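Local coordinates for protein probable starch synthase 4, chloroplastic/amyloplastic (Arabidopsis thaliana, PDB 6GNE) that belongs to the starch synthase family, has the two-domain GT-B glycosyltransferase fold and holds adenosine-5'-diphosphate and glycan in its pockets, at residues K284-K289 / K468-V473; R333-G338 / Q361-H366. All blocks are in the same frame, centred on the assembly; numbering follows the deposited sequence.

Contact 1: residues K284-K289 / K468-V473; sequences KDLQGK and KWMRLV
Leu286 meets Met470 and Val473, and the contact between 284-289 and 468-473 is purely apolar. Both methyl branches of Leu286 take part. CD1 lies 3.7 Å from Met470 CG. It also approaches the terminal methyl, with 4.0 Å between Leu286 CD1 and Met470 CE. The Met470 chain is bent at chi3 (148°), and this places CE beside the leucine. The two side chains run past each other in opposite directions. On the deeper side, Val473 CG1 faces the fork of Leu286, 3.9 Å from Leu286 CD2. That methyl stands anti to the backbone N (chi1 173°), on the side facing Leu286. Val473 is buried, whereas Met470 is exposed at the margin.

Polar bonds are formed nearby. Lys289 N bonds to Leu286 O at 2.8 Å, where the chain turns into the helix. Lys289 NZ reaches the backbone oxygens of Ala385, Ser387 and Tyr409, a cluster that would probably favour its charged form. Arg471 pairs with Glu467 within its own helix.

A loop leucine just ahead of helix 287-300, which leads into strand 311-317 of the parallel sheet, thus packs on one side of helix 466-477 at the edge of a Rossmann-like GT-B domain.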
# COMPACT_ATOMS: atom_id res chain seq x y z
N LYS A 284 -3.68 26.41 7.93
CA LYS A 284 -3.85 27.81 8.30
C LYS A 284 -2.57 28.64 8.22
O LYS A 284 -2.63 29.85 8.47
CB LYS A 284 -4.42 27.96 9.72
CG LYS A 284 -5.33 26.91 10.29
CD LYS A 284 -6.81 27.24 10.12
CE LYS A 284 -7.34 26.77 8.76
NZ LYS A 284 -8.80 27.00 8.62
N ASP A 285 -1.43 28.05 7.85
CA ASP A 285 -0.14 28.77 7.88
C ASP A 285 0.89 28.04 7.00
O ASP A 285 1.54 27.10 7.45
CB ASP A 285 0.33 28.90 9.35
CG ASP A 285 1.73 29.51 9.51
OD1 ASP A 285 2.23 30.25 8.63
OD2 ASP A 285 2.33 29.22 10.56
N LEU A 286 1.02 28.48 5.76
CA LEU A 286 1.87 27.83 4.76
C LEU A 286 3.32 28.33 4.70
O LEU A 286 4.11 27.86 3.89
CB LEU A 286 1.21 28.02 3.40
CG LEU A 286 -0.23 27.56 3.28
CD1 LEU A 286 -0.82 28.06 1.97
CD2 LEU A 286 -0.27 26.05 3.41
N GLN A 287 3.64 29.31 5.50
CA GLN A 287 5.01 29.76 5.76
C GLN A 287 6.02 28.62 5.64
O GLN A 287 6.90 28.64 4.77
CB GLN A 287 5.07 30.38 7.17
CG GLN A 287 6.38 30.97 7.60
CD GLN A 287 6.18 32.44 7.90
OE1 GLN A 287 5.92 33.24 6.99
NE2 GLN A 287 6.27 32.80 9.19
N GLY A 288 5.86 27.62 6.50
CA GLY A 288 6.74 26.47 6.56
C GLY A 288 6.81 25.61 5.31
O GLY A 288 7.80 24.88 5.14
N LYS A 289 5.79 25.67 4.45
CA LYS A 289 5.85 24.99 3.15
C LYS A 289 6.88 25.66 2.24
O LYS A 289 7.77 24.97 1.77
CB LYS A 289 4.49 24.94 2.43
CG LYS A 289 4.45 23.94 1.29
CD LYS A 289 3.09 23.86 0.67
CE LYS A 289 3.08 22.98 -0.57
NZ LYS A 289 3.61 21.60 -0.40
N LYS A 468 -5.34 32.68 -5.70
CA LYS A 468 -6.33 31.65 -6.07
C LYS A 468 -5.73 30.25 -5.85
O LYS A 468 -6.40 29.32 -5.37
CB LYS A 468 -6.75 31.80 -7.54
CG LYS A 468 -8.26 31.90 -7.78
CD LYS A 468 -8.63 31.55 -9.25
CE LYS A 468 -10.09 31.14 -9.45
NZ LYS A 468 -10.21 29.90 -10.29
N TRP A 469 -4.47 30.13 -6.23
CA TRP A 469 -3.69 28.94 -5.99
C TRP A 469 -3.55 28.62 -4.51
O TRP A 469 -3.64 27.45 -4.11
CB TRP A 469 -2.31 29.07 -6.62
CG TRP A 469 -1.49 27.85 -6.40
CD1 TRP A 469 -0.56 27.63 -5.42
CD2 TRP A 469 -1.57 26.66 -7.17
NE1 TRP A 469 -0.07 26.36 -5.53
CE2 TRP A 469 -0.67 25.74 -6.60
CE3 TRP A 469 -2.32 26.28 -8.29
CZ2 TRP A 469 -0.46 24.46 -7.14
CZ3 TRP A 469 -2.13 25.01 -8.81
CH2 TRP A 469 -1.18 24.11 -8.24
N MET A 470 -3.29 29.64 -3.71
CA MET A 470 -3.09 29.48 -2.27
C MET A 470 -4.38 28.97 -1.58
O MET A 470 -4.32 28.20 -0.62
CB MET A 470 -2.62 30.81 -1.65
CG MET A 470 -1.73 30.70 -0.45
SD MET A 470 -1.27 32.35 0.10
CE MET A 470 -1.12 32.07 1.89
N ARG A 471 -5.54 29.39 -2.12
CA ARG A 471 -6.82 28.87 -1.65
C ARG A 471 -7.00 27.40 -1.96
O ARG A 471 -7.56 26.68 -1.15
CB ARG A 471 -7.99 29.65 -2.25
CG ARG A 471 -8.35 30.90 -1.51
CD ARG A 471 -9.68 31.42 -2.02
NE ARG A 471 -9.65 32.87 -2.14
CZ ARG A 471 -10.72 33.63 -2.36
NH1 ARG A 471 -11.94 33.07 -2.49
NH2 ARG A 471 -10.58 34.96 -2.41
N LEU A 472 -6.54 26.99 -3.14
CA LEU A 472 -6.61 25.61 -3.55
C LEU A 472 -5.75 24.74 -2.61
O LEU A 472 -6.22 23.65 -2.20
CB LEU A 472 -6.16 25.45 -5.02
CG LEU A 472 -6.20 24.02 -5.58
CD1 LEU A 472 -7.59 23.38 -5.48
CD2 LEU A 472 -5.76 24.05 -7.03
N VAL A 473 -4.55 25.22 -2.27
CA VAL A 473 -3.67 24.56 -1.31
C VAL A 473 -4.36 24.43 0.06
O VAL A 473 -4.43 23.33 0.62
CB VAL A 473 -2.32 25.29 -1.14
CG1 VAL A 473 -1.49 24.67 -0.03
CG2 VAL A 473 -1.49 25.25 -2.42

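Contact 2: residues R333-G338 / Q361-H366; sequences RTLELG and QQFKSH
Two successive beta-alpha-beta crossovers of the Rossmann-like domain meet here, at the C-terminal ends of their helices. The last turn of helix 324-336 presents Leu335 to Phe363 and His366, in the turn after helix 350-362. Each methyl of the leucine takes one ring. CD2 touches CE1 and CZ of Phe363, with 3.8 Å between Leu335 CD2 and Phe363 CE1. The other branch goes to the imidazole, with Leu335 CD1 3.7 Å from His366 CE1. Both methyls approach their rings obliquely. Leu335 has CG anti to the backbone N (chi1 -178°), which carries the fork across to the rings.

The two rings also pack together. Phe363 CD1 sits 3.7 Å above the plane of the His366 ring, offset toward its rim. His366 ND1 is bonded to the backbone N of His368, which should restrain rotation of the imidazole. His366 N bonds to Phe363 O at 3.0 Å and closes a turn in which Phe363 comes over the His366 ring.

Helix 324-336 ends in a Schellman motif at Gly338, where phi is 86°. On its flank Arg333 NH1 makes a salt bridge to Glu336 OE1 at 2.8 Å, a weak hydrogen bond by its angle. Arg333, Thr334 and Leu337 pack on helix 448-464. The turn at 363-366 leads into edge strand 369-372, whose Arg370 bonds to His366 O.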
# COMPACT_ATOMS: atom_id res chain seq x y z
N ARG A 333 8.97 17.61 -19.83
CA ARG A 333 7.92 18.58 -20.07
C ARG A 333 7.90 19.67 -18.98
O ARG A 333 7.70 20.86 -19.27
CB ARG A 333 6.56 17.88 -20.14
CG ARG A 333 5.43 18.77 -20.64
CD ARG A 333 5.77 19.34 -22.00
NE ARG A 333 4.59 19.85 -22.67
CZ ARG A 333 4.56 20.30 -23.92
NH1 ARG A 333 5.67 20.33 -24.65
NH2 ARG A 333 3.42 20.69 -24.45
N THR A 334 8.07 19.24 -17.74
CA THR A 334 8.15 20.12 -16.61
C THR A 334 9.25 21.13 -16.82
O THR A 334 9.04 22.33 -16.60
CB THR A 334 8.41 19.34 -15.32
OG1 THR A 334 7.26 18.55 -14.99
CG2 THR A 334 8.71 20.27 -14.17
N LEU A 335 10.41 20.64 -17.22
CA LEU A 335 11.52 21.47 -17.56
C LEU A 335 11.19 22.43 -18.74
O LEU A 335 11.46 23.63 -18.67
CB LEU A 335 12.70 20.58 -17.91
CG LEU A 335 14.01 21.26 -18.26
CD1 LEU A 335 14.50 22.06 -17.07
CD2 LEU A 335 15.03 20.24 -18.66
N GLU A 336 10.57 21.92 -19.80
CA GLU A 336 10.20 22.73 -20.95
C GLU A 336 9.26 23.88 -20.56
O GLU A 336 9.38 24.99 -21.07
CB GLU A 336 9.55 21.84 -22.02
CG GLU A 336 9.22 22.56 -23.32
CD GLU A 336 8.72 21.62 -24.40
OE1 GLU A 336 8.40 20.44 -24.12
OE2 GLU A 336 8.59 22.10 -25.54
N LEU A 337 8.34 23.59 -19.64
CA LEU A 337 7.34 24.54 -19.18
C LEU A 337 7.87 25.53 -18.13
O LEU A 337 7.10 26.38 -17.66
CB LEU A 337 6.11 23.81 -18.63
CG LEU A 337 4.88 23.60 -19.55
CD1 LEU A 337 5.25 23.14 -20.93
CD2 LEU A 337 3.93 22.58 -18.93
N GLY A 338 9.16 25.43 -17.76
CA GLY A 338 9.80 26.34 -16.83
C GLY A 338 9.63 25.99 -15.36
O GLY A 338 9.65 26.88 -14.52
N GLN A 361 22.14 10.97 -14.84
CA GLN A 361 23.46 11.48 -15.25
C GLN A 361 23.40 12.74 -16.11
O GLN A 361 24.18 13.71 -15.94
CB GLN A 361 24.19 10.42 -16.13
CG GLN A 361 25.29 9.61 -15.46
CD GLN A 361 24.76 8.48 -14.56
OE1 GLN A 361 24.82 7.30 -14.94
NE2 GLN A 361 24.21 8.85 -13.38
N GLN A 362 22.46 12.70 -17.05
CA GLN A 362 22.10 13.84 -17.90
C GLN A 362 21.87 15.15 -17.08
O GLN A 362 22.19 16.25 -17.54
CB GLN A 362 20.86 13.47 -18.73
CG GLN A 362 20.72 14.18 -20.07
CD GLN A 362 19.72 13.50 -21.00
OE1 GLN A 362 20.07 12.63 -21.77
NE2 GLN A 362 18.48 13.90 -20.92
N PHE A 363 21.33 14.99 -15.86
CA PHE A 363 21.00 16.10 -14.95
C PHE A 363 21.79 16.14 -13.61
O PHE A 363 21.34 16.78 -12.66
CB PHE A 363 19.47 16.07 -14.65
CG PHE A 363 18.58 16.31 -15.87
CD1 PHE A 363 18.55 17.54 -16.53
CD2 PHE A 363 17.74 15.31 -16.34
CE1 PHE A 363 17.75 17.74 -17.65
CE2 PHE A 363 16.92 15.52 -17.44
CZ PHE A 363 16.94 16.72 -18.11
N LYS A 364 22.96 15.50 -13.54
CA LYS A 364 23.77 15.36 -12.27
C LYS A 364 23.66 16.54 -11.29
O LYS A 364 23.25 16.36 -10.11
CB LYS A 364 25.27 15.18 -12.59
CG LYS A 364 25.78 13.78 -12.91
CD LYS A 364 27.25 13.85 -13.34
CE LYS A 364 27.68 12.68 -14.21
NZ LYS A 364 27.81 11.41 -13.44
N SER A 365 24.07 17.72 -11.77
CA SER A 365 24.00 18.98 -11.00
C SER A 365 23.30 20.06 -11.81
O SER A 365 23.76 21.20 -11.87
CB SER A 365 25.38 19.42 -10.54
OG SER A 365 26.23 19.56 -11.66
N HIS A 366 22.19 19.69 -12.45
CA HIS A 366 21.32 20.65 -13.13
C HIS A 366 20.61 21.50 -12.08
O HIS A 366 20.29 21.04 -10.97
CB HIS A 366 20.26 19.93 -13.98
CG HIS A 366 19.64 20.79 -15.04
ND1 HIS A 366 18.36 21.30 -14.93
CD2 HIS A 366 20.12 21.25 -16.22
CE1 HIS A 366 18.08 22.02 -16.00
NE2 HIS A 366 19.12 21.99 -16.81

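From the N terminus, the chain builds most of the first domain before it reaches 284-289, the first half of contact 1. Helix 287-300 then leads to strand 311-317. Contact 2 follows: from the end of helix 324-336, strand 340-346 and helix 350-362 form a short loop, with 22 residues between the segments. The chain goes on through strands 369-372, 389-392, 412-416 and 441-443 before 468-473 closes contact 1 across 178 residues. Contact 2 therefore lies within the span of contact 1, and the loops do not cross. Their centres are 26 Å apart, and they do not touch. Contact 2 joins neighbouring crossover helices; contact 1 ties the approach to helix 287-300 to helix 466-477.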